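PDB 5I4A: protein argonaute from Marinitoga piezophila, which uses short guide RNAs with a 5'-hydroxyl end to bind complementary single-stranded DNA or RNA targets and cleave them. Local coordinates for residues Leu91-Phe104 and Pro241-Leu253. Numbering follows the deposited sequence.
Sequences LYKYIKKLFLDNDF and PKTLGFLNKITNL. With nucleotides of chain B.
Phe246 turns its ring into the contact with CG lodged between its backbone N and carbonyl carbon (chi1 54°), and Asn102, its CG anti to the carbonyl carbon, lays its amide over one face of that ring. The two planes lie 19° apart, stacked, with ND2 of Asn102 3.2 Å from CG of Phe246. ND2 of Asn102 also reaches back to O of Leu98 in a 2.6 Å hydrogen bond, nearly straight at 167°, which fixes the amide's rotation and spends one N-H on the last turn of helix 84-101. O of Leu98 lies over the same face of Phe246 as the amide, and CB of Leu98 packs on CD1 of Phe246. Phe246 then drives its edge into the face of Phe99, a T-shaped pair with centroids 5.1 Å apart, and meets Phe104 in an offset edge-to-face pair. These three rings form an aromatic cluster next to the Schellman motif that closes helix 84-101, with Asp103 as its C-prime residue. CD2 of Leu244 extends it, 3.6 Å from CE1 of Phe99. Farther along, CG2 of Ile250 sits at the edge of the Tyr94 ring, 3.6 Å from CE2 of Tyr94, while CD1 of Ile250 meets CG1 of Ile95. Lys249 crosses Tyr94 at about a right angle, its CD nearest OH of Tyr94.

Tyr92, on the same helix, instead lies against A11 of chain B, the guide RNA: N7 of A11 is 3.4 Å above the centre of the Tyr92 ring, and OH of Tyr92 donates a 3.2 Å hydrogen bond to OP2 of A11. With an alanine here, the adenine would probably lose the ring it lies against, and OP2 its tyrosine donor. Without a hydrogen bond or salt bridge between the segments, the last helix of the N-terminal domain and the start of linker L1 meet linker L2 through ring, amide-face and aliphatic contacts, while Tyr92 also meets the guide.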
ATOM      1  N   LEU A  91     -21.617 -12.291   8.887  1.00 28.49           N
ATOM      2  CA  LEU A  91     -21.173 -13.212   7.847  1.00 32.70           C
ATOM      3  C   LEU A  91     -19.674 -13.477   7.947  1.00 35.33           C
ATOM      4  O   LEU A  91     -19.221 -14.611   7.751  1.00 32.14           O
ATOM      5  CB  LEU A  91     -21.537 -12.649   6.474  1.00 28.74           C
ATOM      6  CG  LEU A  91     -21.430 -13.562   5.255  1.00 35.60           C
ATOM      7  CD1 LEU A  91     -22.230 -14.833   5.459  1.00 33.01           C
ATOM      8  CD2 LEU A  91     -21.918 -12.819   4.025  1.00 31.80           C
ATOM      9  N   TYR A  92     -18.890 -12.439   8.256  1.00 30.62           N
ATOM     10  CA  TYR A  92     -17.453 -12.617   8.454  1.00 32.55           C
ATOM     11  C   TYR A  92     -17.170 -13.589   9.592  1.00 32.74           C
ATOM     12  O   TYR A  92     -16.338 -14.496   9.460  1.00 28.16           O
ATOM     13  CB  TYR A  92     -16.793 -11.266   8.728  1.00 32.11           C
ATOM     14  CG  TYR A  92     -16.181 -10.612   7.509  1.00 30.90           C
ATOM     15  CD1 TYR A  92     -15.254 -11.287   6.725  1.00 29.58           C
ATOM     16  CD2 TYR A  92     -16.532  -9.321   7.144  1.00 27.46           C
ATOM     17  CE1 TYR A  92     -14.692 -10.690   5.611  1.00 26.58           C
ATOM     18  CE2 TYR A  92     -15.976  -8.716   6.034  1.00 29.57           C
ATOM     19  CZ  TYR A  92     -15.056  -9.402   5.271  1.00 32.87           C
ATOM     20  OH  TYR A  92     -14.505  -8.800   4.164  1.00 32.46           O
ATOM     21  N   LYS A  93     -17.850 -13.409  10.726  1.00 24.22           N
ATOM     22  CA  LYS A  93     -17.657 -14.315  11.852  1.00 32.64           C
ATOM     23  C   LYS A  93     -18.119 -15.723  11.516  1.00 28.82           C
ATOM     24  O   LYS A  93     -17.522 -16.703  11.979  1.00 29.36           O
ATOM     25  CB  LYS A  93     -18.397 -13.789  13.082  1.00 33.38           C
ATOM     26  CG  LYS A  93     -17.894 -12.440  13.577  1.00 32.10           C
ATOM     27  CD  LYS A  93     -18.788 -11.885  14.674  1.00 31.26           C
ATOM     28  CE  LYS A  93     -18.830 -12.811  15.878  1.00 43.05           C
ATOM     29  NZ  LYS A  93     -19.741 -12.286  16.932  1.00 50.19           N
ATOM     30  N   TYR A  94     -19.169 -15.847  10.705  1.00 36.41           N
ATOM     31  CA  TYR A  94     -19.662 -17.170  10.341  1.00 30.43           C
ATOM     32  C   TYR A  94     -18.679 -17.892   9.428  1.00 35.27           C
ATOM     33  O   TYR A  94     -18.491 -19.109   9.549  1.00 34.72           O
ATOM     34  CB  TYR A  94     -21.031 -17.061   9.674  1.00 33.86           C
ATOM     35  CG  TYR A  94     -21.601 -18.407   9.312  1.00 43.02           C
ATOM     36  CD1 TYR A  94     -21.818 -19.366  10.290  1.00 48.80           C
ATOM     37  CD2 TYR A  94     -21.912 -18.724   7.999  1.00 47.92           C
ATOM     38  CE1 TYR A  94     -22.332 -20.602   9.972  1.00 50.94           C
ATOM     39  CE2 TYR A  94     -22.429 -19.962   7.671  1.00 50.21           C
ATOM     40  CZ  TYR A  94     -22.636 -20.897   8.663  1.00 52.31           C
ATOM     41  OH  TYR A  94     -23.150 -22.131   8.352  1.00 63.31           O
ATOM     42  N   ILE A  95     -18.049 -17.161   8.506  1.00 32.73           N
ATOM     43  CA  ILE A  95     -17.040 -17.764   7.640  1.00 33.51           C
ATOM     44  C   ILE A  95     -15.843 -18.217   8.461  1.00 31.93           C
ATOM     45  O   ILE A  95     -15.308 -19.314   8.257  1.00 39.14           O
ATOM     46  CB  ILE A  95     -16.630 -16.771   6.536  1.00 28.50           C
ATOM     47  CG1 ILE A  95     -17.757 -16.637   5.511  1.00 35.57           C
ATOM     48  CG2 ILE A  95     -15.323 -17.200   5.870  1.00 22.84           C
ATOM     49  CD1 ILE A  95     -17.807 -15.285   4.851  1.00 42.39           C
ATOM     50  N   LYS A  96     -15.411 -17.382   9.406  1.00 25.69           N
ATOM     51  CA  LYS A  96     -14.301 -17.743  10.281  1.00 29.02           C
ATOM     52  C   LYS A  96     -14.593 -19.031  11.039  1.00 34.86           C
ATOM     53  O   LYS A  96     -13.737 -19.920  11.128  1.00 30.81           O
ATOM     54  CB  LYS A  96     -14.020 -16.596  11.250  1.00 25.92           C
ATOM     55  CG  LYS A  96     -12.896 -16.855  12.233  1.00 34.24           C
ATOM     56  CD  LYS A  96     -12.726 -15.666  13.164  1.00 35.53           C
ATOM     57  CE  LYS A  96     -11.513 -15.826  14.054  1.00 36.86           C
ATOM     58  NZ  LYS A  96     -11.286 -14.608  14.873  1.00 47.85           N
ATOM     59  N   LYS A  97     -15.802 -19.150  11.593  1.00 26.22           N
ATOM     60  CA  LYS A  97     -16.163 -20.352  12.339  1.00 29.05           C
ATOM     61  C   LYS A  97     -16.051 -21.595  11.468  1.00 25.60           C
ATOM     62  O   LYS A  97     -15.503 -22.618  11.895  1.00 34.75           O
ATOM     63  CB  LYS A  97     -17.580 -20.228  12.900  1.00 31.73           C
ATOM     64  CG  LYS A  97     -18.166 -21.571  13.309  1.00 30.77           C
ATOM     65  CD  LYS A  97     -19.589 -21.452  13.820  1.00 37.24           C
ATOM     66  CE  LYS A  97     -20.163 -22.833  14.120  1.00 33.63           C
ATOM     67  NZ  LYS A  97     -19.248 -23.628  14.992  1.00 31.61           N
ATOM     68  N   LEU A  98     -16.571 -21.527  10.241  1.00 25.10           N
ATOM     69  CA  LEU A  98     -16.536 -22.687   9.355  1.00 32.83           C
ATOM     70  C   LEU A  98     -15.102 -23.109   9.058  1.00 36.98           C
ATOM     71  O   LEU A  98     -14.773 -24.301   9.096  1.00 39.20           O
ATOM     72  CB  LEU A  98     -17.293 -22.382   8.065  1.00 27.30           C
ATOM     73  CG  LEU A  98     -18.813 -22.281   8.192  1.00 32.02           C
ATOM     74  CD1 LEU A  98     -19.444 -21.964   6.846  1.00 33.76           C
ATOM     75  CD2 LEU A  98     -19.387 -23.566   8.767  1.00 34.59           C
ATOM     76  N   PHE A  99     -14.233 -22.141   8.752  1.00 34.75           N
ATOM     77  CA  PHE A  99     -12.823 -22.449   8.532  1.00 38.12           C
ATOM     78  C   PHE A  99     -12.195 -23.057   9.781  1.00 41.56           C
ATOM     79  O   PHE A  99     -11.506 -24.080   9.708  1.00 50.10           O
ATOM     80  CB  PHE A  99     -12.066 -21.187   8.115  1.00 34.10           C
ATOM     81  CG  PHE A  99     -12.116 -20.900   6.638  1.00 33.67           C
ATOM     82  CD1 PHE A  99     -11.223 -21.509   5.770  1.00 27.66           C
ATOM     83  CD2 PHE A  99     -13.041 -20.008   6.122  1.00 28.45           C
ATOM     84  CE1 PHE A  99     -11.258 -21.241   4.415  1.00 28.49           C
ATOM     85  CE2 PHE A  99     -13.082 -19.737   4.766  1.00 30.73           C
ATOM     86  CZ  PHE A  99     -12.189 -20.355   3.911  1.00 30.63           C
ATOM     87  N   LEU A 100     -12.420 -22.432  10.940  1.00 41.29           N
ATOM     88  CA  LEU A 100     -11.863 -22.959  12.182  1.00 36.26           C
ATOM     89  C   LEU A 100     -12.448 -24.328  12.509  1.00 38.98           C
ATOM     90  O   LEU A 100     -11.743 -25.203  13.027  1.00 37.97           O
ATOM     91  CB  LEU A 100     -12.109 -21.981  13.331  1.00 38.77           C
ATOM     92  CG  LEU A 100     -11.334 -20.659  13.318  1.00 46.53           C
ATOM     93  CD1 LEU A 100     -11.704 -19.811  14.526  1.00 37.51           C
ATOM     94  CD2 LEU A 100      -9.835 -20.905  13.280  1.00 46.11           C
ATOM     95  N   ASP A 101     -13.736 -24.534  12.216  1.00 42.31           N
ATOM     96  CA  ASP A 101     -14.348 -25.841  12.433  1.00 36.85           C
ATOM     97  C   ASP A 101     -13.738 -26.916  11.545  1.00 44.55           C
ATOM     98  O   ASP A 101     -13.804 -28.100  11.889  1.00 42.10           O
ATOM     99  CB  ASP A 101     -15.858 -25.779  12.190  1.00 32.63           C
ATOM    100  CG  ASP A 101     -16.606 -25.108  13.327  1.00 35.57           C
ATOM    101  OD1 ASP A 101     -15.988 -24.843  14.377  1.00 29.59           O
ATOM    102  OD2 ASP A 101     -17.820 -24.860  13.171  1.00 40.26           O
ATOM    103  N   ASN A 102     -13.159 -26.535  10.408  1.00 37.22           N
ATOM    104  CA  ASN A 102     -12.451 -27.469   9.548  1.00 37.55           C
ATOM    105  C   ASN A 102     -10.944 -27.412   9.763  1.00 36.35           C
ATOM    106  O   ASN A 102     -10.177 -27.784   8.871  1.00 38.25           O
ATOM    107  CB  ASN A 102     -12.812 -27.216   8.085  1.00 36.37           C
ATOM    108  CG  ASN A 102     -14.252 -27.588   7.773  1.00 44.96           C
ATOM    109  OD1 ASN A 102     -14.539 -28.706   7.343  1.00 51.58           O
ATOM    110  ND2 ASN A 102     -15.166 -26.652   8.000  1.00 37.96           N
ATOM    111  N   ASP A 103     -10.517 -26.940  10.936  1.00 52.11           N
ATOM    112  CA  ASP A 103      -9.136 -26.977  11.408  1.00 63.42           C
ATOM    113  C   ASP A 103      -8.195 -26.100  10.592  1.00 64.77           C
ATOM    114  O   ASP A 103      -6.983 -26.341  10.572  1.00 64.11           O
ATOM    115  CB  ASP A 103      -8.605 -28.414  11.464  1.00 71.66           C
ATOM    116  CG  ASP A 103      -7.970 -28.744  12.801  1.00 78.86           C
ATOM    117  OD1 ASP A 103      -8.710 -28.865  13.801  1.00 74.88           O
ATOM    118  OD2 ASP A 103      -6.731 -28.880  12.853  1.00 86.73           O
ATOM    119  N   PHE A 104      -8.719 -25.081   9.918  1.00 54.15           N
ATOM    120  CA  PHE A 104      -7.863 -24.046   9.361  1.00 45.60           C
ATOM    121  C   PHE A 104      -7.367 -23.135  10.476  1.00 42.38           C
ATOM    122  O   PHE A 104      -8.063 -22.895  11.466  1.00 40.50           O
ATOM    123  CB  PHE A 104      -8.617 -23.215   8.323  1.00 45.60           C
ATOM    124  CG  PHE A 104      -8.773 -23.890   6.989  1.00 47.48           C
ATOM    125  CD1 PHE A 104      -9.569 -25.016   6.854  1.00 36.38           C
ATOM    126  CD2 PHE A 104      -8.142 -23.382   5.864  1.00 48.37           C
ATOM    127  CE1 PHE A 104      -9.719 -25.635   5.625  1.00 37.91           C
ATOM    128  CE2 PHE A 104      -8.289 -23.995   4.631  1.00 53.13           C
ATOM    129  CZ  PHE A 104      -9.078 -25.123   4.512  1.00 52.28           C
ATOM    130  N   PRO A 241     -13.463 -25.655  -4.967  1.00 51.07           N
ATOM    131  CA  PRO A 241     -14.715 -26.382  -4.691  1.00 49.75           C
ATOM    132  C   PRO A 241     -14.551 -27.544  -3.727  1.00 49.38           C
ATOM    133  O   PRO A 241     -15.399 -27.734  -2.847  1.00 47.86           O
ATOM    134  CB  PRO A 241     -15.155 -26.856  -6.083  1.00 48.53           C
ATOM    135  CG  PRO A 241     -14.505 -25.913  -7.029  1.00 49.24           C
ATOM    136  CD  PRO A 241     -13.179 -25.606  -6.415  1.00 48.30           C
ATOM    137  N   LYS A 242     -13.481 -28.328  -3.860  1.00 50.24           N
ATOM    138  CA  LYS A 242     -13.304 -29.482  -2.986  1.00 56.39           C
ATOM    139  C   LYS A 242     -12.722 -29.081  -1.633  1.00 54.29           C
ATOM    140  O   LYS A 242     -13.257 -29.456  -0.585  1.00 57.87           O
ATOM    141  CB  LYS A 242     -12.413 -30.522  -3.666  1.00 60.02           C
ATOM    142  CG  LYS A 242     -12.168 -31.756  -2.823  1.00 57.43           C
ATOM    143  CD  LYS A 242     -11.593 -32.893  -3.648  1.00 59.25           C
ATOM    144  CE  LYS A 242     -11.519 -34.165  -2.824  1.00 59.28           C
ATOM    145  NZ  LYS A 242     -12.813 -34.430  -2.133  1.00 57.85           N
ATOM    146  N   THR A 243     -11.625 -28.319  -1.640  1.00 51.34           N
ATOM    147  CA  THR A 243     -10.946 -27.982  -0.392  1.00 47.54           C
ATOM    148  C   THR A 243     -11.828 -27.124   0.510  1.00 46.88           C
ATOM    149  O   THR A 243     -11.817 -27.284   1.736  1.00 46.57           O
ATOM    150  CB  THR A 243      -9.623 -27.272  -0.692  1.00 49.97           C
ATOM    151  OG1 THR A 243      -8.794 -28.130  -1.485  1.00 56.34           O
ATOM    152  CG2 THR A 243      -8.888 -26.920   0.594  1.00 51.28           C
ATOM    153  N   LEU A 244     -12.605 -26.215  -0.076  1.00 46.65           N
ATOM    154  CA  LEU A 244     -13.487 -25.335   0.681  1.00 46.02           C
ATOM    155  C   LEU A 244     -14.944 -25.780   0.617  1.00 46.76           C
ATOM    156  O   LEU A 244     -15.848 -24.945   0.708  1.00 45.70           O
ATOM    157  CB  LEU A 244     -13.348 -23.896   0.186  1.00 45.64           C
ATOM    158  CG  LEU A 244     -11.940 -23.305   0.218  1.00 45.51           C
ATOM    159  CD1 LEU A 244     -11.967 -21.851  -0.215  1.00 45.08           C
ATOM    160  CD2 LEU A 244     -11.329 -23.448   1.605  1.00 45.19           C
ATOM    161  N   GLY A 245     -15.183 -27.088   0.476  1.00 49.70           N
ATOM    162  CA  GLY A 245     -16.540 -27.574   0.283  1.00 49.39           C
ATOM    163  C   GLY A 245     -17.495 -27.153   1.383  1.00 46.22           C
ATOM    164  O   GLY A 245     -18.674 -26.895   1.128  1.00 50.50           O
ATOM    165  N   PHE A 246     -17.000 -27.067   2.620  1.00 45.85           N
ATOM    166  CA  PHE A 246     -17.839 -26.643   3.736  1.00 45.30           C
ATOM    167  C   PHE A 246     -18.474 -25.276   3.502  1.00 45.27           C
ATOM    168  O   PHE A 246     -19.470 -24.946   4.155  1.00 44.42           O
ATOM    169  CB  PHE A 246     -17.027 -26.624   5.033  1.00 44.97           C
ATOM    170  CG  PHE A 246     -15.769 -25.803   4.950  1.00 44.77           C
ATOM    171  CD1 PHE A 246     -15.796 -24.441   5.203  1.00 44.17           C
ATOM    172  CD2 PHE A 246     -14.561 -26.396   4.627  1.00 45.17           C
ATOM    173  CE1 PHE A 246     -14.641 -23.686   5.129  1.00 43.99           C
ATOM    174  CE2 PHE A 246     -13.402 -25.647   4.553  1.00 44.99           C
ATOM    175  CZ  PHE A 246     -13.443 -24.291   4.804  1.00 44.40           C
ATOM    176  N   LEU A 247     -17.924 -24.476   2.586  1.00 50.82           N
ATOM    177  CA  LEU A 247     -18.544 -23.207   2.226  1.00 44.40           C
ATOM    178  C   LEU A 247     -19.790 -23.379   1.367  1.00 44.64           C
ATOM    179  O   LEU A 247     -20.443 -22.378   1.057  1.00 44.31           O
ATOM    180  CB  LEU A 247     -17.543 -22.312   1.491  1.00 44.35           C
ATOM    181  CG  LEU A 247     -16.354 -21.769   2.288  1.00 45.09           C
ATOM    182  CD1 LEU A 247     -15.597 -20.742   1.462  1.00 43.90           C
ATOM    183  CD2 LEU A 247     -16.811 -21.168   3.609  1.00 43.33           C
ATOM    184  N   ASN A 248     -20.137 -24.611   0.979  1.00 45.20           N
ATOM    185  CA  ASN A 248     -21.380 -24.835   0.246  1.00 47.67           C
ATOM    186  C   ASN A 248     -22.589 -24.328   1.018  1.00 46.18           C
ATOM    187  O   ASN A 248     -23.646 -24.101   0.419  1.00 44.94           O
ATOM    188  CB  ASN A 248     -21.556 -26.324  -0.074  1.00 53.46           C
ATOM    189  CG  ASN A 248     -22.125 -27.120   1.095  1.00 55.19           C
ATOM    190  OD1 ASN A 248     -21.825 -26.849   2.260  1.00 57.09           O
ATOM    191  ND2 ASN A 248     -22.955 -28.109   0.785  1.00 65.83           N
ATOM    192  N   LYS A 249     -22.449 -24.148   2.332  1.00 54.73           N
ATOM    193  CA  LYS A 249     -23.541 -23.626   3.144  1.00 63.91           C
ATOM    194  C   LYS A 249     -24.015 -22.267   2.641  1.00 62.99           C
ATOM    195  O   LYS A 249     -25.220 -21.985   2.645  1.00 57.44           O
ATOM    196  CB  LYS A 249     -23.100 -23.537   4.608  1.00 66.08           C
ATOM    197  CG  LYS A 249     -23.031 -24.886   5.317  1.00 63.67           C
ATOM    198  CD  LYS A 249     -22.462 -24.773   6.726  1.00 57.59           C
ATOM    199  CE  LYS A 249     -22.819 -26.003   7.549  1.00 49.93           C
ATOM    200  NZ  LYS A 249     -21.964 -26.151   8.758  1.00 44.60           N
ATOM    201  N   ILE A 250     -23.094 -21.416   2.195  1.00 54.46           N
ATOM    202  CA  ILE A 250     -23.431 -20.040   1.843  1.00 45.59           C
ATOM    203  C   ILE A 250     -23.217 -19.714   0.372  1.00 43.95           C
ATOM    204  O   ILE A 250     -23.661 -18.644  -0.072  1.00 43.02           O
ATOM    205  CB  ILE A 250     -22.666 -19.025   2.721  1.00 46.55           C
ATOM    206  CG1 ILE A 250     -21.155 -19.159   2.522  1.00 42.60           C
ATOM    207  CG2 ILE A 250     -23.036 -19.199   4.189  1.00 45.06           C
ATOM    208  CD1 ILE A 250     -20.352 -18.104   3.259  1.00 43.83           C
ATOM    209  N   THR A 251     -22.569 -20.576  -0.409  1.00 43.92           N
ATOM    210  CA  THR A 251     -22.325 -20.241  -1.806  1.00 48.24           C
ATOM    211  C   THR A 251     -22.097 -21.513  -2.610  1.00 48.27           C
ATOM    212  O   THR A 251     -21.776 -22.570  -2.061  1.00 47.82           O
ATOM    213  CB  THR A 251     -21.127 -19.291  -1.953  1.00 49.50           C
ATOM    214  OG1 THR A 251     -21.086 -18.768  -3.287  1.00 53.38           O
ATOM    215  CG2 THR A 251     -19.824 -20.019  -1.659  1.00 44.27           C
ATOM    216  N   ASN A 252     -22.269 -21.394  -3.928  1.00 45.31           N
ATOM    217  CA  ASN A 252     -21.999 -22.481  -4.867  1.00 51.22           C
ATOM    218  C   ASN A 252     -20.613 -22.243  -5.456  1.00 46.21           C
ATOM    219  O   ASN A 252     -20.440 -21.417  -6.356  1.00 46.42           O
ATOM    220  CB  ASN A 252     -23.065 -22.546  -5.959  1.00 46.31           C
ATOM    221  CG  ASN A 252     -22.894 -23.750  -6.880  1.00 51.12           C
ATOM    222  OD1 ASN A 252     -21.862 -24.421  -6.869  1.00 52.89           O
ATOM    223  ND2 ASN A 252     -23.913 -24.021  -7.687  1.00 48.50           N
ATOM    224  N   LEU A 253     -19.626 -22.991  -4.956  1.00 46.40           N
ATOM    225  CA  LEU A 253     -18.249 -22.848  -5.410  1.00 46.58           C
ATOM    226  C   LEU A 253     -18.045 -23.269  -6.859  1.00 51.61           C
ATOM    227  O   LEU A 253     -16.945 -23.078  -7.389  1.00 53.17           O
ATOM    228  CB  LEU A 253     -17.323 -23.661  -4.507  1.00 50.65           C
ATOM    229  CG  LEU A 253     -17.321 -23.243  -3.040  1.00 46.08           C
ATOM    230  CD1 LEU A 253     -16.428 -24.164  -2.237  1.00 52.35           C
ATOM    231  CD2 LEU A 253     -16.868 -21.798  -2.904  1.00 47.42           C
TER
ATOM    232  P     A B  11     -13.634  -5.474   5.689  1.00 83.25           P
ATOM    233  OP1   A B  11     -12.661  -6.573   5.901  1.00 87.55           O
ATOM    234  OP2   A B  11     -14.779  -5.666   4.762  1.00 78.26           O
ATOM    235  O5'   A B  11     -14.202  -5.071   7.119  1.00 76.37           O
ATOM    236  C5'   A B  11     -15.351  -4.250   7.250  1.00 73.83           C
ATOM    237  C4'   A B  11     -15.934  -4.371   8.630  1.00 77.77           C
ATOM    238  O4'   A B  11     -16.497  -5.701   8.788  1.00 76.15           O
ATOM    239  C3'   A B  11     -14.915  -4.247   9.755  1.00 82.43           C
ATOM    240  O3'   A B  11     -14.640  -2.905  10.144  1.00 87.17           O
ATOM    241  C2'   A B  11     -15.510  -5.112  10.861  1.00 79.99           C
ATOM    242  O2'   A B  11     -16.523  -4.421  11.578  1.00 78.23           O
ATOM    243  C1'   A B  11     -16.162  -6.227  10.052  1.00 75.76           C
ATOM    244  N9    A B  11     -15.242  -7.359   9.848  1.00 62.06           N
ATOM    245  C8    A B  11     -14.289  -7.545   8.873  1.00 51.09           C
ATOM    246  N7    A B  11     -13.638  -8.680   8.982  1.00 50.51           N
ATOM    247  C5    A B  11     -14.208  -9.272  10.107  1.00 52.43           C
ATOM    248  C6    A B  11     -13.979 -10.488  10.772  1.00 53.98           C
ATOM    249  N6    A B  11     -13.063 -11.387  10.386  1.00 53.84           N
ATOM    250  N1    A B  11     -14.730 -10.754  11.859  1.00 55.73           N
ATOM    251  C2    A B  11     -15.653  -9.870  12.260  1.00 55.93           C
ATOM    252  N3    A B  11     -15.960  -8.696  11.722  1.00 54.59           N
ATOM    253  C4    A B  11     -15.193  -8.464  10.644  1.00 57.78           C
TER